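Local structure of protein (sliding clamp) (Enterobacteria phage RB69, 1B77) at residues 26-31 with 41-46; 51-56 with 93-98; 116-121 with 165-170. The protein forms a three-subunit sliding clamp of the phage replisome that binds a peptide of the DNA polymerase and probably encircles DNA, holding the polymerase on its template. All blocks are in the same frame, centred on the assembly; numbering follows the deposited sequence.

Contact 1: residues 26-31 with 41-46; sequences GKFIMT and EANISD
Ile29 and Ala42 grip each other through both backbone groups: Ile29 N donates to Ala42 O at 3.0 Å and Ala42 N to Ile29 O at 2.9 Å. This is a hydrogen-bonded pair of the antiparallel β hairpin formed by strands 28-32 and 38-44. A third bond, from Ile44 N to Lys27 O at 2.8 Å, is nearly straight at its hydrogen (174°), although the donor stands above the carbonyl plane. Two of these acceptors take a second, weaker partner as well: the CA-H of Glu41 points to Ile29 O, and that of Asn43 to Lys27 O.

Phe28, Asn43, Met30 and Glu41 turn to one face of the hairpin. Phe28 CZ meets Glu41 CB at 3.7 Å, and Glu41 OE1 lies in the ring plane at its edge, with the carboxylate turned 89° from the ring. An aromatic rim, slightly positive, would suit such an oxygen, but the stronger partner of OE1 is the hydroxyl of Tyr39. On the other face, that of Ile29 and Ala42, Ile29 CG2 touches CD1 of Ile44 at 3.8 Å, the two side chains crossing at about a right angle; the short Ala42 packs its CB against Ile29 CG1 (4.2 Å). Lys27, extended beyond CG, lays its aliphatic part beside the turn, with CG 3.2 Å from Asp46 O. Asp46 OD2 is itself hydrogen-bonded to the hydroxyls of Ser4 and Thr7.

Helix 5-15 packs on the Ile29-Ala42 face, bringing Leu11 and Phe14 to Ile29 and Thr7 to Ile44, while Glu41 bonds through its backbone to Ser215 of the next strand, 215-219.

Contact 2: residues 51-56 with 93-98; sequences DVALYD and PAADKS
Ala95 sets its methyl against the backbone just beyond Ala53, CB lying 3.5 Å from Ala53 O and 3.7 Å from Tyr55 N. The shallow dip there is closed on one side by Tyr55 CB, 3.9 Å from the same methyl, and a methyl is enough to fill it. Ala53 answers from its own side, its CB resting 3.5 Å from Ala95 O. With both bumps so small, the backbones come close enough for Ala95 N to donate to Ala53 O at 2.8 Å.

The segments run at 98° to each other: a short, crosswise contact between an edge of a two-stranded sheet and the loop after strand 88-92, in the N-terminal clamp region. On one flank Val52 CG2, anti to the backbone N, reaches Ala94 CB at 3.7 Å. Two waters bridge backbone groups that do not bond directly: one accepts from Ala53 N and donates to Ala95 O, the other accepts from Tyr55 N and donates to Pro93 O. Further along, Asp96 OD2 takes both Ser98 OG (2.7 Å) and Ser98 N, from opposite faces of the carboxylate; the bond from Ser98 N makes an Asx turn just where 3-10 segment 97-98 begins.

Strand 52-54 pairs with strand 21-23, Val52 and Leu54 lie on Ile81 of strand 81-84, and Asp56 caps the N terminus of helix 57-64, bonding to Ser59 N.

Contact 3: residues 116-121 with 165-170; sequences TEIKAE and YSLTLT
The axes of strands 116-118 and 165-170 approach to 6.0 Å with their directions 129° apart, Thr116 lying nearest Thr170 and Ile118 nearest Leu169, and no backbone hydrogen bond joins them. Within this chain they are border strands of two different sheets in the DNA clamp fold: 114-118 ends the sheet that contains 194-201, and 165-171 lies beside 146-152. Tyr165, Ser166 and Leu167 also pair antiparallel with a strand of a neighbouring subunit, so that sheet runs on across the interface.

Side chains therefore make the junction. The backbone of Leu169 (psi -90°) departs from regular strand geometry, and Leu169 and Thr170 in succession both point toward the other segment. Leu169 CB sits 3.6 Å from Glu117 O, while its CD2 turns to Ile118 CG1 at 4.3 Å. Deeper in, Ile118 CD1 meets Leu167 CD2 at 3.9 Å, one side chain laid roughly perpendicular to the other; branched apolar residues suit this place between sheets, where Leu123 of helix 120-132 also packs on Ile118. At the more exposed margin, the Glu117 side chain contributes its CG, 3.8 Å from Thr170 CG2.

Threonine serves both needs here, with a methyl for packing and a hydroxyl to satisfy. Thr116 OG1, anti to its backbone N (chi1 180°), is hydrogen-bonded to Thr170 OG1 at 3.0 Å, and either hydroxyl could be the donor.

Overall arrangement
Contacts 1 and 2 belong to the N-terminal half of the chain, contact 3 to the C-terminal half. The centres of contacts 1 and 2 lie 17 Å apart, with about 7 Å between nearest atoms. Contact 3 is 27 Å from contact 1 and 38 Å from contact 2, centre to centre, and contacts 2 and 3 fall on opposite sides of the chain's centre. One six-stranded antiparallel sheet still links the halves: strand 28-32 of contact 1 forms one border, and strand 114-118 of contact 3 the other. Of the three, contact 3 alone is touched by another subunit, which ties it to the three-chain assembly, presumably a ring.

Contact 1: residues 26-31 with 41-46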
loop_
_atom_site.group_PDB
_atom_site.type_symbol
_atom_site.label_atom_id
_atom_site.label_comp_id
_atom_site.label_asym_id
_atom_site.label_seq_id
_atom_site.Cartn_x
_atom_site.Cartn_y
_atom_site.Cartn_z
ATOM N N GLY A 26 16.041 33.981 -5.831
ATOM C CA GLY A 26 14.839 34.783 -5.703
ATOM C C GLY A 26 13.802 34.019 -4.911
ATOM O O GLY A 26 14.104 32.959 -4.372
ATOM N N LYS A 27 12.585 34.549 -4.824
ATOM C CA LYS A 27 11.521 33.857 -4.103
ATOM C C LYS A 27 10.512 33.369 -5.106
ATOM O O LYS A 27 9.315 33.383 -4.842
ATOM C CB LYS A 27 10.831 34.781 -3.096
ATOM C CG LYS A 27 11.643 34.967 -1.826
ATOM C CD LYS A 27 11.003 35.928 -0.816
ATOM C CE LYS A 27 11.988 36.212 0.307
ATOM N NZ LYS A 27 11.404 36.762 1.560
ATOM N N PHE A 28 11.013 32.906 -6.248
ATOM C CA PHE A 28 10.155 32.448 -7.325
ATOM C C PHE A 28 10.612 31.115 -7.950
ATOM O O PHE A 28 11.804 30.876 -8.169
ATOM C CB PHE A 28 10.109 33.547 -8.386
ATOM C CG PHE A 28 9.294 33.206 -9.595
ATOM C CD1 PHE A 28 7.906 33.209 -9.538
ATOM C CD2 PHE A 28 9.919 32.912 -10.805
ATOM C CE1 PHE A 28 7.150 32.926 -10.669
ATOM C CE2 PHE A 28 9.174 32.626 -11.943
ATOM C CZ PHE A 28 7.783 32.634 -11.874
ATOM N N ILE A 29 9.644 30.248 -8.228
ATOM C CA ILE A 29 9.927 28.963 -8.843
ATOM C C ILE A 29 8.976 28.708 -10.008
ATOM O O ILE A 29 7.829 29.175 -10.018
ATOM C CB ILE A 29 9.795 27.806 -7.832
ATOM C CG1 ILE A 29 8.405 27.822 -7.202
ATOM C CG2 ILE A 29 10.872 27.922 -6.763
ATOM C CD1 ILE A 29 8.115 26.634 -6.325
ATOM N N MET A 30 9.468 27.983 -11.002
ATOM C CA MET A 30 8.664 27.640 -12.159
ATOM C C MET A 30 9.216 26.388 -12.828
ATOM O O MET A 30 10.376 26.017 -12.639
ATOM C CB MET A 30 8.632 28.793 -13.165
ATOM C CG MET A 30 9.984 29.171 -13.756
ATOM S SD MET A 30 9.824 30.445 -15.043
ATOM C CE MET A 30 11.544 30.905 -15.295
ATOM N N THR A 31 8.368 25.739 -13.613
ATOM C CA THR A 31 8.771 24.543 -14.318
ATOM C C THR A 31 7.861 24.377 -15.521
ATOM O O THR A 31 6.806 25.015 -15.618
ATOM C CB THR A 31 8.646 23.292 -13.418
ATOM O OG1 THR A 31 9.213 22.159 -14.092
ATOM C CG2 THR A 31 7.180 23.005 -13.100
ATOM N N GLU A 41 4.098 27.889 -11.926
ATOM C CA GLU A 41 4.912 28.906 -11.284
ATOM C C GLU A 41 4.298 29.299 -9.954
ATOM O O GLU A 41 3.088 29.165 -9.745
ATOM C CB GLU A 41 5.035 30.148 -12.171
ATOM C CG GLU A 41 3.710 30.847 -12.459
ATOM C CD GLU A 41 3.902 32.239 -13.049
ATOM O OE1 GLU A 41 4.701 32.398 -13.992
ATOM O OE2 GLU A 41 3.242 33.178 -12.564
ATOM N N ALA A 42 5.137 29.802 -9.060
ATOM C CA ALA A 42 4.660 30.205 -7.752
ATOM C C ALA A 42 5.657 31.059 -6.999
ATOM O O ALA A 42 6.870 30.900 -7.153
ATOM C CB ALA A 42 4.328 28.965 -6.927
ATOM N N ASN A 43 5.127 31.967 -6.184
ATOM C CA ASN A 43 5.939 32.827 -5.334
ATOM C C ASN A 43 6.056 32.053 -4.031
ATOM O O ASN A 43 5.066 31.516 -3.544
ATOM C CB ASN A 43 5.228 34.155 -5.075
ATOM C CG ASN A 43 5.092 34.989 -6.315
ATOM O OD1 ASN A 43 4.116 35.727 -6.471
ATOM N ND2 ASN A 43 6.072 34.899 -7.203
ATOM N N ILE A 44 7.261 31.985 -3.478
ATOM C CA ILE A 44 7.484 31.252 -2.238
ATOM C C ILE A 44 8.011 32.166 -1.138
ATOM O O ILE A 44 8.453 33.284 -1.408
ATOM C CB ILE A 44 8.479 30.080 -2.458
ATOM C CG1 ILE A 44 9.761 30.593 -3.115
ATOM C CG2 ILE A 44 7.831 29.009 -3.320
ATOM C CD1 ILE A 44 10.820 29.519 -3.359
ATOM N N SER A 45 7.971 31.689 0.103
ATOM C CA SER A 45 8.433 32.490 1.232
ATOM C C SER A 45 9.916 32.295 1.528
ATOM O O SER A 45 10.486 33.005 2.361
ATOM C CB SER A 45 7.608 32.164 2.481
ATOM O OG SER A 45 7.692 30.784 2.793
ATOM N N ASP A 46 10.534 31.332 0.851
ATOM C CA ASP A 46 11.953 31.053 1.037
ATOM C C ASP A 46 12.765 31.753 -0.040
ATOM O O ASP A 46 12.290 31.955 -1.161
ATOM C CB ASP A 46 12.211 29.546 0.972
ATOM C CG ASP A 46 11.509 28.790 2.078
ATOM O OD1 ASP A 46 11.744 29.130 3.254
ATOM O OD2 ASP A 46 10.728 27.862 1.779
#

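Contact 2: residues 51-56 with 93-98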
loop_
_atom_site.group_PDB
_atom_site.type_symbol
_atom_site.label_atom_id
_atom_site.label_comp_id
_atom_site.label_asym_id
_atom_site.label_seq_id
_atom_site.Cartn_x
_atom_site.Cartn_y
_atom_site.Cartn_z
ATOM N N ASP A 51 22.045 29.290 -7.876
ATOM C CA ASP A 51 21.396 28.644 -9.004
ATOM C C ASP A 51 21.907 27.217 -9.151
ATOM O O ASP A 51 23.111 26.957 -9.064
ATOM C CB ASP A 51 21.649 29.438 -10.283
ATOM C CG ASP A 51 21.343 30.911 -10.107
ATOM O OD1 ASP A 51 20.172 31.301 -10.311
ATOM O OD2 ASP A 51 22.271 31.673 -9.737
ATOM N N VAL A 52 20.983 26.286 -9.355
ATOM C CA VAL A 52 21.367 24.891 -9.492
ATOM C C VAL A 52 20.251 24.083 -10.134
ATOM O O VAL A 52 19.070 24.298 -9.864
ATOM C CB VAL A 52 21.725 24.282 -8.106
ATOM C CG1 VAL A 52 20.483 24.232 -7.225
ATOM C CG2 VAL A 52 22.359 22.889 -8.278
ATOM N N ALA A 53 20.644 23.159 -11.000
ATOM C CA ALA A 53 19.695 22.312 -11.684
ATOM C C ALA A 53 19.613 20.968 -10.977
ATOM O O ALA A 53 20.629 20.397 -10.584
ATOM C CB ALA A 53 20.120 22.116 -13.136
ATOM N N LEU A 54 18.398 20.467 -10.819
ATOM C CA LEU A 54 18.167 19.177 -10.182
ATOM C C LEU A 54 17.563 18.216 -11.209
ATOM O O LEU A 54 16.545 18.522 -11.829
ATOM C CB LEU A 54 17.226 19.348 -8.994
ATOM C CG LEU A 54 17.845 20.049 -7.786
ATOM C CD1 LEU A 54 16.743 20.516 -6.835
ATOM C CD2 LEU A 54 18.807 19.104 -7.092
ATOM N N TYR A 55 18.208 17.067 -11.389
ATOM C CA TYR A 55 17.761 16.047 -12.339
ATOM C C TYR A 55 16.571 15.260 -11.785
ATOM O O TYR A 55 15.641 14.936 -12.521
ATOM C CB TYR A 55 18.905 15.071 -12.623
ATOM C CG TYR A 55 18.630 14.080 -13.734
ATOM C CD1 TYR A 55 18.583 14.489 -15.063
ATOM C CD2 TYR A 55 18.406 12.731 -13.452
ATOM C CE1 TYR A 55 18.323 13.579 -16.093
ATOM C CE2 TYR A 55 18.143 11.809 -14.472
ATOM C CZ TYR A 55 18.105 12.240 -15.788
ATOM O OH TYR A 55 17.878 11.333 -16.797
ATOM N N ASP A 56 16.613 14.955 -10.491
ATOM C CA ASP A 56 15.557 14.185 -9.835
ATOM C C ASP A 56 15.031 14.942 -8.621
ATOM O O ASP A 56 15.357 14.616 -7.479
ATOM C CB ASP A 56 16.099 12.823 -9.387
ATOM C CG ASP A 56 14.994 11.859 -8.963
ATOM O OD1 ASP A 56 13.868 12.308 -8.636
ATOM O OD2 ASP A 56 15.269 10.639 -8.946
ATOM N N PRO A 93 23.766 15.467 -6.008
ATOM C CA PRO A 93 24.306 15.931 -7.285
ATOM C C PRO A 93 23.610 17.111 -7.951
ATOM O O PRO A 93 22.381 17.200 -7.975
ATOM C CB PRO A 93 24.251 14.678 -8.147
ATOM C CG PRO A 93 23.028 13.990 -7.634
ATOM C CD PRO A 93 23.214 14.108 -6.139
ATOM N N ALA A 94 24.430 18.011 -8.486
ATOM C CA ALA A 94 23.964 19.180 -9.218
ATOM C C ALA A 94 23.987 18.727 -10.669
ATOM O O ALA A 94 25.007 18.239 -11.149
ATOM C CB ALA A 94 24.923 20.341 -9.026
ATOM N N ALA A 95 22.872 18.882 -11.368
ATOM C CA ALA A 95 22.793 18.447 -12.750
ATOM C C ALA A 95 23.303 19.474 -13.755
ATOM O O ALA A 95 23.261 20.680 -13.517
ATOM C CB ALA A 95 21.360 18.079 -13.084
ATOM N N ASP A 96 23.809 18.991 -14.880
ATOM C CA ASP A 96 24.249 19.915 -15.897
ATOM C C ASP A 96 22.940 20.345 -16.543
ATOM O O ASP A 96 22.093 19.500 -16.857
ATOM C CB ASP A 96 25.131 19.238 -16.935
ATOM C CG ASP A 96 25.592 20.206 -18.005
ATOM O OD1 ASP A 96 26.631 20.870 -17.803
ATOM O OD2 ASP A 96 24.901 20.317 -19.037
ATOM N N LYS A 97 22.774 21.651 -16.725
ATOM C CA LYS A 97 21.567 22.212 -17.321
ATOM C C LYS A 97 21.069 21.469 -18.552
ATOM O O LYS A 97 19.866 21.335 -18.744
ATOM C CB LYS A 97 21.791 23.680 -17.725
ATOM C CG LYS A 97 21.702 24.686 -16.608
ATOM C CD LYS A 97 21.760 26.110 -17.174
ATOM C CE LYS A 97 21.573 27.161 -16.083
ATOM N NZ LYS A 97 21.579 28.567 -16.620
ATOM N N SER A 98 21.986 20.992 -19.388
ATOM C CA SER A 98 21.581 20.320 -20.616
ATOM C C SER A 98 20.802 19.029 -20.438
ATOM O O SER A 98 20.223 18.539 -21.405
ATOM C CB SER A 98 22.794 20.059 -21.528
ATOM O OG SER A 98 23.624 19.007 -21.053
HETATM O O HOH W 1 23.257 22.743 -11.881
HETATM O O HOH W 2 20.685 16.352 -10.114
#

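Contact 3: residues 116-121 with 165-170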
loop_
_atom_site.group_PDB
_atom_site.type_symbol
_atom_site.label_atom_id
_atom_site.label_comp_id
_atom_site.label_asym_id
_atom_site.label_seq_id
_atom_site.Cartn_x
_atom_site.Cartn_y
_atom_site.Cartn_z
ATOM N N THR A 116 -13.735 31.868 -15.596
ATOM C CA THR A 116 -14.643 31.057 -14.785
ATOM C C THR A 116 -13.847 30.607 -13.569
ATOM O O THR A 116 -12.780 31.156 -13.290
ATOM C CB THR A 116 -15.184 29.812 -15.553
ATOM O OG1 THR A 116 -16.061 29.063 -14.699
ATOM C CG2 THR A 116 -14.049 28.912 -16.012
ATOM N N GLU A 117 -14.357 29.618 -12.842
ATOM C CA GLU A 117 -13.659 29.134 -11.665
ATOM C C GLU A 117 -14.163 27.775 -11.215
ATOM O O GLU A 117 -15.299 27.404 -11.480
ATOM C CB GLU A 117 -13.804 30.137 -10.522
ATOM C CG GLU A 117 -15.174 30.191 -9.870
ATOM C CD GLU A 117 -15.251 31.270 -8.798
ATOM O OE1 GLU A 117 -14.280 31.409 -8.018
ATOM O OE2 GLU A 117 -16.280 31.977 -8.724
ATOM N N ILE A 118 -13.302 27.034 -10.533
ATOM C CA ILE A 118 -13.655 25.716 -10.033
ATOM C C ILE A 118 -13.275 25.637 -8.553
ATOM O O ILE A 118 -12.179 26.037 -8.163
ATOM C CB ILE A 118 -12.923 24.621 -10.841
ATOM C CG1 ILE A 118 -13.344 23.234 -10.362
ATOM C CG2 ILE A 118 -11.414 24.831 -10.751
ATOM C CD1 ILE A 118 -12.994 22.126 -11.340
ATOM N N LYS A 119 -14.201 25.143 -7.736
ATOM C CA LYS A 119 -13.975 25.019 -6.301
ATOM C C LYS A 119 -13.170 23.764 -5.998
ATOM O O LYS A 119 -13.138 22.832 -6.805
ATOM C CB LYS A 119 -15.316 24.956 -5.562
ATOM C CG LYS A 119 -16.230 26.155 -5.789
ATOM C CD LYS A 119 -17.560 25.962 -5.074
ATOM C CE LYS A 119 -18.460 27.182 -5.212
ATOM N NZ LYS A 119 -17.809 28.405 -4.659
ATOM N N ALA A 120 -12.541 23.744 -4.826
ATOM C CA ALA A 120 -11.716 22.624 -4.381
ATOM C C ALA A 120 -12.365 21.237 -4.473
ATOM O O ALA A 120 -11.755 20.308 -4.996
ATOM C CB ALA A 120 -11.234 22.874 -2.955
ATOM N N GLU A 121 -13.588 21.083 -3.970
ATOM C CA GLU A 121 -14.248 19.773 -4.025
ATOM C C GLU A 121 -14.600 19.382 -5.459
ATOM O O GLU A 121 -14.430 18.226 -5.864
ATOM C CB GLU A 121 -15.518 19.763 -3.172
ATOM C CG GLU A 121 -15.307 20.165 -1.722
ATOM C CD GLU A 121 -16.481 19.761 -0.841
ATOM O OE1 GLU A 121 -17.631 19.753 -1.352
ATOM O OE2 GLU A 121 -16.250 19.457 0.358
ATOM N N TYR A 165 -19.206 12.361 -17.928
ATOM C CA TYR A 165 -19.279 13.214 -16.751
ATOM C C TYR A 165 -19.523 14.676 -17.124
ATOM O O TYR A 165 -19.119 15.141 -18.198
ATOM C CB TYR A 165 -17.982 13.106 -15.957
ATOM C CG TYR A 165 -17.936 13.958 -14.711
ATOM C CD1 TYR A 165 -18.665 13.613 -13.578
ATOM C CD2 TYR A 165 -17.121 15.085 -14.651
ATOM C CE1 TYR A 165 -18.577 14.368 -12.413
ATOM C CE2 TYR A 165 -17.026 15.845 -13.495
ATOM C CZ TYR A 165 -17.752 15.480 -12.380
ATOM O OH TYR A 165 -17.637 16.224 -11.229
ATOM N N SER A 166 -20.180 15.401 -16.227
ATOM C CA SER A 166 -20.469 16.803 -16.474
ATOM C C SER A 166 -20.514 17.605 -15.182
ATOM O O SER A 166 -21.199 17.237 -14.236
ATOM C CB SER A 166 -21.796 16.936 -17.215
ATOM O OG SER A 166 -22.029 18.286 -17.558
ATOM N N LEU A 167 -19.781 18.712 -15.160
ATOM C CA LEU A 167 -19.713 19.580 -13.992
ATOM C C LEU A 167 -20.020 21.024 -14.379
ATOM O O LEU A 167 -19.395 21.583 -15.285
ATOM C CB LEU A 167 -18.315 19.496 -13.370
ATOM C CG LEU A 167 -17.893 20.560 -12.348
ATOM C CD1 LEU A 167 -18.776 20.483 -11.113
ATOM C CD2 LEU A 167 -16.435 20.338 -11.964
ATOM N N THR A 168 -20.978 21.625 -13.684
ATOM C CA THR A 168 -21.378 23.009 -13.930
ATOM C C THR A 168 -20.509 23.942 -13.079
ATOM O O THR A 168 -20.317 23.714 -11.882
ATOM C CB THR A 168 -22.859 23.232 -13.549
ATOM O OG1 THR A 168 -23.679 22.323 -14.297
ATOM C CG2 THR A 168 -23.289 24.651 -13.848
ATOM N N LEU A 169 -19.984 24.996 -13.692
ATOM C CA LEU A 169 -19.137 25.926 -12.957
ATOM C C LEU A 169 -19.841 27.227 -12.587
ATOM O O LEU A 169 -20.451 27.325 -11.520
ATOM C CB LEU A 169 -17.864 26.216 -13.764
ATOM C CG LEU A 169 -17.089 24.937 -14.121
ATOM C CD1 LEU A 169 -15.848 25.283 -14.928
ATOM C CD2 LEU A 169 -16.723 24.189 -12.848
ATOM N N THR A 170 -19.763 28.219 -13.469
ATOM C CA THR A 170 -20.375 29.525 -13.232
ATOM C C THR A 170 -21.365 29.923 -14.325
ATOM O O THR A 170 -21.500 29.230 -15.342
ATOM C CB THR A 170 -19.305 30.616 -13.153
ATOM O OG1 THR A 170 -18.565 30.637 -14.379
ATOM C CG2 THR A 170 -18.356 30.353 -11.998
#